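Local coordinates for protein processed glycerol phosphate lipoteichoic acid synthase 2 (Bacillus subtilis, PDB 2W8D) that belongs, as the C-terminal domain of a lipoteichoic acid synthase, to the sulfatase family of the alkaline phosphatase clan and carries a magnesium ion, at residues 41-46 and 224-228; 51-56 and 211-216; 165-170 and 203-208; 171-176 and 233-238. One frame throughout, in Å; residues are numbered along the deposited sequence.

Contact 1: residues 41-46 and 224-228; sequences SLQSFI and YFQSA
Residues 41-46 leave strand 33-39 as a loop: Ser41 has left-handed backbone angles (57/20), Leu42 and Gln43 are extended, and a 3-10 turn at 44-46 is closed by Ile46 N to Gln43 O (3.2 Å). Residues 224-228 form one turn of helix 219-244, with Ala228 N hydrogen-bonded to Tyr224 O (2.9 Å). In register, the CA atoms of Leu42 and Ala228 lie 7.2 Å apart and those of Ile46 and Phe225 8.1 Å. Tyr224 (chi1 t) reaches from the helix into the loop; its OH donates to Ser41 O (2.6 Å) and accepts from Gln43 N (3.1 Å), so that it bridges the two peptides flanking Leu42. Leu42 itself sets CD1 against Ala228 CB at 4.2 Å. Ile46 covers the ring edge, CG1 to Tyr224 CE2 3.4 Å, and its CD1 meets Phe225 CE1 at 3.6 Å. The Phe45 ring (chi1 p) lies nearly parallel to that of Tyr224, planes at 21°, but slid aside with centroids 6.0 Å apart; its CZ is 3.8 Å from Tyr224 CE2. Ser41 N is hydrogen-bonded to Asp258 OD1, a magnesium ligand, and the Ser41 side chain lies about 4 Å from the ion. This strand-end loop beside the metal, packed here against helix 219-244, is consistent with the metal-site arrangement of the alkaline phosphatase clan, with metal ligands on loops at the ends of central strands.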
loop_
_atom_site.group_PDB
_atom_site.type_symbol
_atom_site.label_atom_id
_atom_site.label_comp_id
_atom_site.label_asym_id
_atom_site.label_seq_id
_atom_site.Cartn_x
_atom_site.Cartn_y
_atom_site.Cartn_z
ATOM N N SER A 41 8.673 2.301 4.165
ATOM C CA SER A 41 9.844 2.673 3.352
ATOM C C SER A 41 10.544 1.482 2.692
ATOM O O SER A 41 11.711 1.581 2.327
ATOM C CB SER A 41 10.864 3.423 4.207
ATOM O OG SER A 41 10.392 4.689 4.633
ATOM N N LEU A 42 9.829 0.361 2.560
ATOM C CA LEU A 42 10.402 -0.875 2.012
ATOM C C LEU A 42 10.245 -0.997 0.484
ATOM O O LEU A 42 9.128 -1.016 -0.043
ATOM C CB LEU A 42 9.785 -2.079 2.711
ATOM C CG LEU A 42 10.562 -3.365 2.404
ATOM C CD1 LEU A 42 11.954 -3.335 3.050
ATOM C CD2 LEU A 42 9.776 -4.610 2.821
ATOM N N GLN A 43 11.363 -1.067 -0.222
ATOM C CA GLN A 43 11.360 -1.126 -1.716
ATOM C C GLN A 43 11.623 -2.564 -2.162
ATOM O O GLN A 43 12.287 -3.319 -1.467
ATOM C CB GLN A 43 12.425 -0.177 -2.307
ATOM C CG GLN A 43 12.137 1.310 -2.021
ATOM C CD GLN A 43 13.280 2.262 -2.359
ATOM O OE1 GLN A 43 13.701 2.383 -3.531
ATOM N NE2 GLN A 43 13.768 2.970 -1.347
ATOM N N SER A 44 11.142 -2.908 -3.348
ATOM C CA SER A 44 11.253 -4.249 -3.883
ATOM C C SER A 44 12.694 -4.703 -4.120
ATOM O O SER A 44 12.941 -5.892 -4.102
ATOM C CB SER A 44 10.455 -4.374 -5.194
ATOM O OG SER A 44 9.037 -4.327 -4.972
ATOM N N PHE A 45 13.639 -3.790 -4.353
ATOM C CA PHE A 45 15.027 -4.235 -4.563
ATOM C C PHE A 45 15.601 -5.030 -3.386
ATOM O O PHE A 45 16.500 -5.842 -3.581
ATOM C CB PHE A 45 15.982 -3.098 -4.970
ATOM C CG PHE A 45 16.452 -2.251 -3.824
ATOM C CD1 PHE A 45 17.587 -2.586 -3.121
ATOM C CD2 PHE A 45 15.760 -1.108 -3.457
ATOM C CE1 PHE A 45 18.009 -1.790 -2.035
ATOM C CE2 PHE A 45 16.186 -0.314 -2.418
ATOM C CZ PHE A 45 17.297 -0.669 -1.686
ATOM N N ILE A 46 15.092 -4.766 -2.189
ATOM C CA ILE A 46 15.451 -5.479 -0.975
ATOM C C ILE A 46 15.116 -6.975 -0.989
ATOM O O ILE A 46 15.807 -7.769 -0.342
ATOM C CB ILE A 46 14.783 -4.829 0.260
ATOM C CG1 ILE A 46 15.628 -3.627 0.671
ATOM C CG2 ILE A 46 14.827 -5.707 1.407
ATOM C CD1 ILE A 46 17.146 -3.982 0.826
ATOM N N TYR A 224 19.901 1.344 6.146
ATOM C CA TYR A 224 18.662 0.853 5.585
ATOM C C TYR A 224 18.539 -0.666 5.802
ATOM O O TYR A 224 17.493 -1.142 6.203
ATOM C CB TYR A 224 18.635 1.168 4.101
ATOM C CG TYR A 224 17.317 0.880 3.443
ATOM C CD1 TYR A 224 16.165 1.624 3.760
ATOM C CD2 TYR A 224 17.210 -0.140 2.504
ATOM C CE1 TYR A 224 14.947 1.344 3.143
ATOM C CE2 TYR A 224 15.993 -0.420 1.875
ATOM C CZ TYR A 224 14.873 0.322 2.181
ATOM O OH TYR A 224 13.703 0.033 1.516
ATOM N N PHE A 225 19.607 -1.401 5.501
ATOM C CA PHE A 225 19.563 -2.853 5.464
ATOM C C PHE A 225 19.351 -3.452 6.831
ATOM O O PHE A 225 18.724 -4.492 6.917
ATOM C CB PHE A 225 20.840 -3.456 4.861
ATOM C CG PHE A 225 21.110 -2.991 3.480
ATOM C CD1 PHE A 225 20.380 -3.513 2.395
ATOM C CD2 PHE A 225 22.075 -2.015 3.235
ATOM C CE1 PHE A 225 20.605 -3.068 1.076
ATOM C CE2 PHE A 225 22.295 -1.557 1.913
ATOM C CZ PHE A 225 21.558 -2.094 0.844
ATOM N N GLN A 226 19.882 -2.795 7.873
ATOM C CA GLN A 226 19.664 -3.179 9.263
ATOM C C GLN A 226 18.234 -2.994 9.740
ATOM O O GLN A 226 17.679 -3.893 10.370
ATOM C CB GLN A 226 20.581 -2.389 10.193
ATOM C CG GLN A 226 22.032 -2.656 9.969
ATOM C CD GLN A 226 22.866 -2.328 11.180
ATOM O OE1 GLN A 226 22.413 -1.632 12.088
ATOM N NE2 GLN A 226 24.094 -2.830 11.208
ATOM N N SER A 227 17.625 -1.839 9.464
ATOM C CA SER A 227 16.241 -1.655 9.902
ATOM C C SER A 227 15.270 -2.455 9.046
ATOM O O SER A 227 14.220 -2.874 9.528
ATOM C CB SER A 227 15.822 -0.179 10.039
ATOM O OG SER A 227 16.400 0.577 9.009
ATOM N N ALA A 228 15.630 -2.699 7.789
ATOM C CA ALA A 228 14.820 -3.592 6.953
ATOM C C ALA A 228 14.839 -5.029 7.544
ATOM O O ALA A 228 13.812 -5.701 7.583
ATOM C CB ALA A 228 15.309 -3.598 5.509
#

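Contact 2: residues 51-56 and 211-216; sequences IDGKEV and FPAGDF
Ile51 opens a type I' beta turn that runs to Lys54, closed by paired backbone hydrogen bonds, Ile51 N to Lys54 O (2.9 Å) and Lys54 N to Ile51 O (2.8 Å). Facing it, 211-216 is an irregular, largely extended loop; the CA atoms of Ile51 and Gly214 are 6.4 Å apart, those of Val56 and Phe211 8.0 Å. Ile51 (chi1 m, chi2 m) points toward the loop and makes most of the apolar contact: CB lies 4.0 Å from Phe211 CE2, CG2 4.0 Å from Pro212 CG, and CD1 3.9 Å from Phe216 CZ at the ring edge. CD1 is also 4.3 Å from Gly214 CA, where the chain passes close. Asp52, with positive phi (50/38), leads OD2 to 3.9 Å from Pro212 CG, and Gly53 follows at 74/-2, the second of the two positive-phi residues. This beta hairpin with a two-residue loop (Asp52-Gly53), strands 50-51 and 54-55, packs against the connection between strand 189-194 and helix 219-244. Lys54 lays CB 3.9 Å from Phe211 CE1, while its O approaches the edge of that ring, 3.6 Å from CZ. Glu55 points away, its OE1 hydrogen-bonded to Asn61 ND2, but its O comes within 3.1 Å of Phe211 CE1. At Val56 (chi1 t), CG2 touches Phe211 CZ at 3.9 Å; His229 of helix 219-244 stacks on the Phe211 ring and hydrogen-bonds through ND1 to Val56 O.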
loop_
_atom_site.group_PDB
_atom_site.type_symbol
_atom_site.label_atom_id
_atom_site.label_comp_id
_atom_site.label_asym_id
_atom_site.label_seq_id
_atom_site.Cartn_x
_atom_site.Cartn_y
_atom_site.Cartn_z
ATOM N N ILE A 51 23.665 -9.269 1.832
ATOM C CA ILE A 51 24.851 -8.574 2.317
ATOM C C ILE A 51 25.713 -9.678 2.950
ATOM O O ILE A 51 25.224 -10.391 3.835
ATOM C CB ILE A 51 24.464 -7.531 3.428
ATOM C CG1 ILE A 51 23.562 -6.412 2.867
ATOM C CG2 ILE A 51 25.708 -6.896 4.036
ATOM C CD1 ILE A 51 24.278 -5.560 1.785
ATOM N N ASP A 52 26.969 -9.816 2.500
ATOM C CA ASP A 52 27.912 -10.862 2.969
ATOM C C ASP A 52 27.332 -12.292 2.944
ATOM O O ASP A 52 27.588 -13.109 3.858
ATOM C CB ASP A 52 28.453 -10.562 4.396
ATOM C CG ASP A 52 28.958 -9.121 4.563
ATOM O OD1 ASP A 52 29.422 -8.531 3.547
ATOM O OD2 ASP A 52 28.901 -8.594 5.715
ATOM N N GLY A 53 26.538 -12.582 1.917
ATOM C CA GLY A 53 25.853 -13.865 1.831
ATOM C C GLY A 53 24.659 -14.059 2.761
ATOM O O GLY A 53 24.020 -15.100 2.702
ATOM N N LYS A 54 24.354 -13.066 3.607
ATOM C CA LYS A 54 23.197 -13.093 4.508
ATOM C C LYS A 54 22.028 -12.316 3.911
ATOM O O LYS A 54 22.175 -11.161 3.511
ATOM C CB LYS A 54 23.527 -12.500 5.894
ATOM C CG LYS A 54 24.852 -12.959 6.492
ATOM C CD LYS A 54 24.846 -12.910 8.011
ATOM C CE LYS A 54 25.871 -13.916 8.561
ATOM N NZ LYS A 54 25.329 -14.634 9.770
ATOM N N GLU A 55 20.856 -12.938 3.880
ATOM C CA GLU A 55 19.668 -12.296 3.348
ATOM C C GLU A 55 19.207 -11.175 4.259
ATOM O O GLU A 55 19.303 -11.267 5.479
ATOM C CB GLU A 55 18.569 -13.317 3.171
ATOM C CG GLU A 55 18.901 -14.407 2.158
ATOM C CD GLU A 55 17.939 -15.566 2.236
ATOM O OE1 GLU A 55 16.714 -15.331 2.144
ATOM O OE2 GLU A 55 18.411 -16.718 2.401
ATOM N N VAL A 56 18.709 -10.103 3.650
ATOM C CA VAL A 56 18.278 -8.935 4.378
ATOM C C VAL A 56 16.864 -9.185 4.851
ATOM O O VAL A 56 16.541 -8.924 6.007
ATOM C CB VAL A 56 18.314 -7.644 3.501
ATOM C CG1 VAL A 56 17.712 -6.461 4.285
ATOM C CG2 VAL A 56 19.733 -7.328 3.041
ATOM N N PHE A 211 22.184 -7.651 12.372
ATOM C CA PHE A 211 22.588 -7.605 10.973
ATOM C C PHE A 211 23.740 -6.635 10.712
ATOM O O PHE A 211 23.770 -5.565 11.292
ATOM C CB PHE A 211 21.379 -7.217 10.125
ATOM C CG PHE A 211 21.419 -7.768 8.742
ATOM C CD1 PHE A 211 21.166 -9.115 8.514
ATOM C CD2 PHE A 211 21.716 -6.936 7.658
ATOM C CE1 PHE A 211 21.211 -9.632 7.230
ATOM C CE2 PHE A 211 21.761 -7.438 6.359
ATOM C CZ PHE A 211 21.524 -8.788 6.141
ATOM N N PRO A 212 24.676 -6.992 9.816
ATOM C CA PRO A 212 25.690 -6.013 9.421
ATOM C C PRO A 212 25.113 -4.831 8.624
ATOM O O PRO A 212 24.031 -4.931 8.010
ATOM C CB PRO A 212 26.617 -6.821 8.519
ATOM C CG PRO A 212 25.745 -7.854 7.947
ATOM C CD PRO A 212 24.833 -8.255 9.077
ATOM N N ALA A 213 25.818 -3.705 8.640
ATOM C CA ALA A 213 25.417 -2.583 7.796
ATOM C C ALA A 213 26.139 -2.827 6.486
ATOM O O ALA A 213 27.204 -3.425 6.486
ATOM C CB ALA A 213 25.822 -1.252 8.424
ATOM N N GLY A 214 25.544 -2.418 5.366
ATOM C CA GLY A 214 26.229 -2.537 4.085
ATOM C C GLY A 214 27.419 -1.592 4.079
ATOM O O GLY A 214 27.575 -0.790 4.997
ATOM N N ASP A 215 28.249 -1.672 3.047
ATOM C CA ASP A 215 29.425 -0.823 2.944
ATOM C C ASP A 215 29.382 -0.109 1.594
ATOM O O ASP A 215 30.094 -0.506 0.659
ATOM C CB ASP A 215 30.690 -1.691 3.088
ATOM C CG ASP A 215 31.933 -0.896 3.539
ATOM O OD1 ASP A 215 31.786 0.202 4.116
ATOM O OD2 ASP A 215 33.078 -1.392 3.330
ATOM N N PHE A 216 28.535 0.930 1.490
ATOM C CA PHE A 216 28.339 1.662 0.229
ATOM C C PHE A 216 28.722 3.158 0.237
ATOM O O PHE A 216 28.438 3.881 -0.717
ATOM C CB PHE A 216 26.900 1.461 -0.275
ATOM C CG PHE A 216 26.486 0.031 -0.310
ATOM C CD1 PHE A 216 26.959 -0.819 -1.310
ATOM C CD2 PHE A 216 25.664 -0.490 0.685
ATOM C CE1 PHE A 216 26.603 -2.168 -1.331
ATOM C CE2 PHE A 216 25.294 -1.829 0.669
ATOM C CZ PHE A 216 25.770 -2.671 -0.338
#

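Contact 3: residues 165-170 and 203-208; sequences KNYGMK and GMDEGD
Two irregular loops face each other, the CA atoms of Lys165 and Met204 8.4 Å apart and those of Lys170 and Asp208 9.7 Å. Each is bent by a backbone hydrogen bond, Lys165 N to Gly168 O (2.9 Å) and Asp208 N to Asp205 O (2.7 Å), the latter bend with a cis peptide between Glu206 and Gly207. Lys165 (chi1 t, chi2 -149°, chi3 t, chi4 m) brings CE to 2.9 Å from Gly203 O and NZ into a weak, 3.3 Å salt bridge with Asp205 OD2. Lys170, at the N-cap position of helix 171-183, is m at chi1 and then fully extended; its NZ makes the tighter salt bridge, 2.8 Å to Asp208 OD2, and also hydrogen-bonds to Glu162 O. The bridges join, at the surface of the sulfatase-type fold, the approach to helix 171-183 and the connection leading to helix 219-244. Selenomethionine Met204 (chi1 -144°, chi2 p, chi3 -140°) places CE 4.1 Å from Lys170 CG and 4.3 Å from Lys165 CD, and rests on Ser227 and Tyr230.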
loop_
_atom_site.group_PDB
_atom_site.type_symbol
_atom_site.label_atom_id
_atom_site.label_comp_id
_atom_site.label_asym_id
_atom_site.label_seq_id
_atom_site.Cartn_x
_atom_site.Cartn_y
_atom_site.Cartn_z
ATOM N N LYS A 165 11.403 4.556 19.696
ATOM C CA LYS A 165 12.568 5.055 18.968
ATOM C C LYS A 165 12.411 6.522 18.615
ATOM O O LYS A 165 12.759 7.385 19.420
ATOM C CB LYS A 165 12.920 4.215 17.731
ATOM C CG LYS A 165 14.412 4.263 17.403
ATOM C CD LYS A 165 14.691 4.133 15.905
ATOM C CE LYS A 165 16.169 3.836 15.618
ATOM N NZ LYS A 165 17.129 4.846 16.172
ATOM N N ASN A 166 11.889 6.809 17.430
ATOM C CA ASN A 166 11.748 8.196 16.983
ATOM C C ASN A 166 10.284 8.633 16.844
ATOM O O ASN A 166 9.826 9.520 17.579
ATOM C CB ASN A 166 12.528 8.437 15.678
ATOM C CG ASN A 166 14.038 8.414 15.886
ATOM O OD1 ASN A 166 14.595 9.225 16.656
ATOM N ND2 ASN A 166 14.718 7.481 15.194
ATOM N N TYR A 167 9.549 8.001 15.926
ATOM C CA TYR A 167 8.131 8.330 15.762
ATOM C C TYR A 167 7.204 7.618 16.743
ATOM O O TYR A 167 6.004 7.923 16.776
ATOM C CB TYR A 167 7.652 8.130 14.315
ATOM C CG TYR A 167 8.322 9.055 13.337
ATOM C CD1 TYR A 167 9.614 8.778 12.876
ATOM C CD2 TYR A 167 7.686 10.212 12.884
ATOM C CE1 TYR A 167 10.257 9.616 11.987
ATOM C CE2 TYR A 167 8.323 11.068 11.971
ATOM C CZ TYR A 167 9.614 10.755 11.529
ATOM O OH TYR A 167 10.289 11.560 10.648
ATOM N N GLY A 168 7.751 6.694 17.540
ATOM C CA GLY A 168 6.972 5.998 18.563
ATOM C C GLY A 168 7.403 4.563 18.759
ATOM O O GLY A 168 8.598 4.273 18.907
HETATM N N MSE A 169 6.432 3.654 18.785
HETATM C CA MSE A 169 6.725 2.249 19.119
HETATM C C MSE A 169 7.615 1.602 18.054
HETATM O O MSE A 169 7.417 1.804 16.862
HETATM C CB MSE A 169 5.448 1.419 19.221
HETATM C CG MSE A 169 4.554 1.752 20.363
HETATM SE SE MSE A 169 5.277 1.353 22.142
HETATM C CE MSE A 169 5.303 -0.617 22.045
ATOM N N LYS A 170 8.567 0.802 18.508
ATOM C CA LYS A 170 9.270 -0.138 17.649
ATOM C C LYS A 170 8.331 -1.275 17.213
ATOM O O LYS A 170 7.486 -1.707 17.992
ATOM C CB LYS A 170 10.461 -0.708 18.406
ATOM C CG LYS A 170 11.565 0.298 18.660
ATOM C CD LYS A 170 12.626 -0.301 19.555
ATOM C CE LYS A 170 13.788 0.642 19.783
ATOM N NZ LYS A 170 14.559 0.155 20.973
ATOM N N GLY A 203 18.668 4.446 11.244
ATOM C CA GLY A 203 19.460 3.896 12.366
ATOM C C GLY A 203 18.628 2.840 13.105
ATOM O O GLY A 203 17.394 2.909 13.131
HETATM N N MSE A 204 19.266 1.828 13.659
HETATM C CA MSE A 204 18.570 0.996 14.656
HETATM C C MSE A 204 19.510 0.913 15.843
HETATM O O MSE A 204 20.717 1.017 15.665
HETATM C CB MSE A 204 18.176 -0.397 14.110
HETATM C CG MSE A 204 16.816 -0.941 14.630
HETATM SE SE MSE A 204 15.117 -0.264 13.768
HETATM C CE MSE A 204 14.034 -0.100 15.407
ATOM N N ASP A 205 18.966 0.782 17.050
ATOM C CA ASP A 205 19.807 0.677 18.257
ATOM C C ASP A 205 20.415 -0.717 18.380
ATOM O O ASP A 205 19.736 -1.710 18.143
ATOM C CB ASP A 205 18.999 0.999 19.528
ATOM C CG ASP A 205 18.115 2.261 19.388
ATOM O OD1 ASP A 205 18.125 3.090 20.322
ATOM O OD2 ASP A 205 17.392 2.427 18.375
ATOM N N GLU A 206 21.697 -0.797 18.731
ATOM C CA GLU A 206 22.262 -2.056 19.249
ATOM C C GLU A 206 21.672 -2.257 20.632
ATOM O O GLU A 206 21.519 -1.298 21.390
ATOM C CB GLU A 206 23.798 -2.050 19.303
ATOM C CG GLU A 206 24.495 -3.118 18.402
ATOM C CD GLU A 206 25.136 -4.306 19.183
ATOM O OE1 GLU A 206 25.205 -4.270 20.439
ATOM O OE2 GLU A 206 25.590 -5.283 18.534
ATOM N N GLY A 207 21.282 -3.486 20.952
ATOM C CA GLY A 207 21.310 -4.595 20.024
ATOM C C GLY A 207 19.878 -5.017 19.812
ATOM O O GLY A 207 19.429 -6.008 20.379
ATOM N N ASP A 208 19.149 -4.244 19.015
ATOM C CA ASP A 208 17.814 -4.649 18.586
ATOM C C ASP A 208 17.818 -5.526 17.340
ATOM O O ASP A 208 16.843 -6.230 17.067
ATOM C CB ASP A 208 16.900 -3.444 18.415
ATOM C CG ASP A 208 16.101 -3.156 19.670
ATOM O OD1 ASP A 208 16.168 -3.948 20.652
ATOM O OD2 ASP A 208 15.394 -2.131 19.676
#

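Contact 4: residues 171-176 and 233-238; sequences DKPFFK and QSIEQF
Helix segments 171-176 and 233-238 run nearly parallel, at a signed crossing angle of -15° with axes 9.0 Å apart; CA-CA distances are 5.1 Å for Lys172-Ser234 and 6.0 Å for Phe175-Phe238. Polar groups are hydrogen-bonded in part across the interface. Lys172, extended after chi1 m, gives NZ to Gln233 OE1 (3.1 Å) and weakly to Asp208 O. Gln237 NE2 bonds weakly to Lys172 O (3.4 Å), which already accepts Lys176 N (3.2 Å). Lys172 O to Gln237 OE1 (3.3 Å, two acceptors) and Lys176 N to Gln237 NE2 (3.3 Å, two donors) are not hydrogen bonds. Elsewhere, Asp171 OD1 takes Leu196 N, Asp171 N pairs with Ser197 OG, Lys172 N with Tyr230 OH and Ser234 OG with Tyr230 O, while Lys176 NZ forms a salt bridge with Asp241. Between the helices, Phe175 (chi1 m) is a knob in the hole of Ser234, Ile235, Gln237 and Phe238. Its ring forms an offset stack with Phe238 (centroids 4.5 Å, planes 25°) and takes Phe238 CB over its face (CH-pi, 4.1 Å to the centroid). Phe238 and Ile235 pack on strand 33-39, Ile235 also on helix 58-65, while Asp171 and Phe175 touch Thr195, just after strand 189-194, which pairs with 33-39.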
loop_
_atom_site.group_PDB
_atom_site.type_symbol
_atom_site.label_atom_id
_atom_site.label_comp_id
_atom_site.label_asym_id
_atom_site.label_seq_id
_atom_site.Cartn_x
_atom_site.Cartn_y
_atom_site.Cartn_z
ATOM N N ASP A 171 8.494 -1.767 15.990
ATOM C CA ASP A 171 7.660 -2.828 15.435
ATOM C C ASP A 171 7.543 -4.133 16.276
ATOM O O ASP A 171 6.446 -4.621 16.450
ATOM C CB ASP A 171 8.094 -3.138 14.002
ATOM C CG ASP A 171 7.959 -1.938 13.066
ATOM O OD1 ASP A 171 7.327 -0.912 13.447
ATOM O OD2 ASP A 171 8.497 -2.011 11.932
ATOM N N LYS A 172 8.644 -4.692 16.782
ATOM C CA LYS A 172 8.574 -5.928 17.596
ATOM C C LYS A 172 7.615 -5.867 18.790
ATOM O O LYS A 172 6.706 -6.679 18.838
ATOM C CB LYS A 172 9.949 -6.475 18.012
ATOM C CG LYS A 172 10.699 -7.195 16.870
ATOM C CD LYS A 172 11.999 -7.798 17.356
ATOM C CE LYS A 172 12.886 -8.215 16.205
ATOM N NZ LYS A 172 14.299 -8.485 16.680
ATOM N N PRO A 173 7.773 -4.891 19.714
ATOM C CA PRO A 173 6.758 -4.770 20.788
ATOM C C PRO A 173 5.396 -4.242 20.311
ATOM O O PRO A 173 4.373 -4.561 20.906
ATOM C CB PRO A 173 7.391 -3.797 21.789
ATOM C CG PRO A 173 8.434 -3.072 21.004
ATOM C CD PRO A 173 8.927 -4.010 19.951
ATOM N N PHE A 174 5.379 -3.446 19.244
ATOM C CA PHE A 174 4.111 -2.981 18.698
ATOM C C PHE A 174 3.284 -4.192 18.256
ATOM O O PHE A 174 2.124 -4.300 18.613
ATOM C CB PHE A 174 4.331 -1.972 17.564
ATOM C CG PHE A 174 3.189 -1.866 16.616
ATOM C CD1 PHE A 174 2.034 -1.203 16.973
ATOM C CD2 PHE A 174 3.269 -2.445 15.357
ATOM C CE1 PHE A 174 0.971 -1.105 16.084
ATOM C CE2 PHE A 174 2.207 -2.356 14.468
ATOM C CZ PHE A 174 1.060 -1.683 14.835
ATOM N N PHE A 175 3.887 -5.122 17.524
ATOM C CA PHE A 175 3.174 -6.345 17.138
ATOM C C PHE A 175 2.773 -7.287 18.285
ATOM O O PHE A 175 1.695 -7.879 18.228
ATOM C CB PHE A 175 3.918 -7.113 16.057
ATOM C CG PHE A 175 3.777 -6.529 14.691
ATOM C CD1 PHE A 175 2.525 -6.365 14.117
ATOM C CD2 PHE A 175 4.920 -6.161 13.949
ATOM C CE1 PHE A 175 2.407 -5.841 12.835
ATOM C CE2 PHE A 175 4.810 -5.662 12.694
ATOM C CZ PHE A 175 3.557 -5.470 12.123
ATOM N N LYS A 176 3.608 -7.424 19.314
ATOM C CA LYS A 176 3.262 -8.242 20.463
ATOM C C LYS A 176 2.007 -7.742 21.162
ATOM O O LYS A 176 1.060 -8.495 21.381
ATOM C CB LYS A 176 4.400 -8.223 21.487
ATOM C CG LYS A 176 5.103 -9.557 21.722
ATOM C CD LYS A 176 4.144 -10.678 22.100
ATOM C CE LYS A 176 4.893 -12.015 21.989
ATOM N NZ LYS A 176 5.231 -12.345 20.575
ATOM N N GLN A 233 12.069 -9.477 10.717
ATOM C CA GLN A 233 11.850 -10.259 11.941
ATOM C C GLN A 233 10.508 -9.976 12.602
ATOM O O GLN A 233 9.878 -10.889 13.123
ATOM C CB GLN A 233 13.005 -10.059 12.918
ATOM C CG GLN A 233 14.347 -10.541 12.327
ATOM C CD GLN A 233 15.556 -10.308 13.236
ATOM O OE1 GLN A 233 15.607 -9.341 14.002
ATOM N NE2 GLN A 233 16.536 -11.200 13.148
ATOM N N SER A 234 10.075 -8.720 12.579
ATOM C CA SER A 234 8.799 -8.298 13.136
ATOM C C SER A 234 7.638 -8.938 12.404
ATOM O O SER A 234 6.663 -9.301 13.024
ATOM C CB SER A 234 8.630 -6.772 13.023
ATOM O OG SER A 234 9.681 -6.053 13.646
ATOM N N ILE A 235 7.722 -9.046 11.082
ATOM C CA ILE A 235 6.641 -9.642 10.296
ATOM C C ILE A 235 6.579 -11.142 10.599
ATOM O O ILE A 235 5.489 -11.693 10.807
ATOM C CB ILE A 235 6.812 -9.423 8.767
ATOM C CG1 ILE A 235 6.789 -7.929 8.425
ATOM C CG2 ILE A 235 5.757 -10.244 7.973
ATOM C CD1 ILE A 235 5.710 -7.150 9.184
ATOM N N GLU A 236 7.750 -11.772 10.628
ATOM C CA GLU A 236 7.889 -13.179 11.063
ATOM C C GLU A 236 7.206 -13.432 12.407
ATOM O O GLU A 236 6.365 -14.333 12.519
ATOM C CB GLU A 236 9.375 -13.612 11.122
ATOM C CG GLU A 236 9.590 -15.015 11.763
ATOM C CD GLU A 236 11.047 -15.473 11.812
ATOM O OE1 GLU A 236 11.976 -14.643 11.792
ATOM O OE2 GLU A 236 11.269 -16.700 11.908
ATOM N N GLN A 237 7.533 -12.629 13.420
ATOM C CA GLN A 237 6.887 -12.797 14.740
ATOM C C GLN A 237 5.366 -12.620 14.611
ATOM O O GLN A 237 4.610 -13.476 15.038
ATOM C CB GLN A 237 7.498 -11.853 15.785
ATOM C CG GLN A 237 6.674 -11.651 17.056
ATOM C CD GLN A 237 6.687 -10.200 17.536
ATOM O OE1 GLN A 237 7.754 -9.614 17.695
ATOM N NE2 GLN A 237 5.488 -9.614 17.769
ATOM N N PHE A 238 4.918 -11.543 13.990
ATOM C CA PHE A 238 3.482 -11.328 13.731
ATOM C C PHE A 238 2.787 -12.548 13.100
ATOM O O PHE A 238 1.720 -12.981 13.571
ATOM C CB PHE A 238 3.296 -10.090 12.860
ATOM C CG PHE A 238 1.874 -9.642 12.694
ATOM C CD1 PHE A 238 1.010 -9.507 13.804
ATOM C CD2 PHE A 238 1.412 -9.256 11.436
ATOM C CE1 PHE A 238 -0.317 -9.028 13.644
ATOM C CE2 PHE A 238 0.076 -8.756 11.260
ATOM C CZ PHE A 238 -0.790 -8.643 12.379
#

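In the fold
From the N terminus, the chain leaves central strand 33-39 through 41-46 and then forms the hairpin of 51-56; both wait for partners beyond residue 200. Next come 165-170 and, directly after it, helix 171-183. The 203-208 part of the following connection closes contact 3, the shortest loop, and 211-216 closes contact 2 around it. Helix 219-244 then closes contact 1, which encloses both, and one to two turns later contact 4, which crosses all three others. Helix 219-244 is thus shared by contacts 1 and 4. Gln226 and Phe225 touch contact 2, Ser227 touches Met204 of contact 3, and Lys172 of contact 4 reaches Asp208.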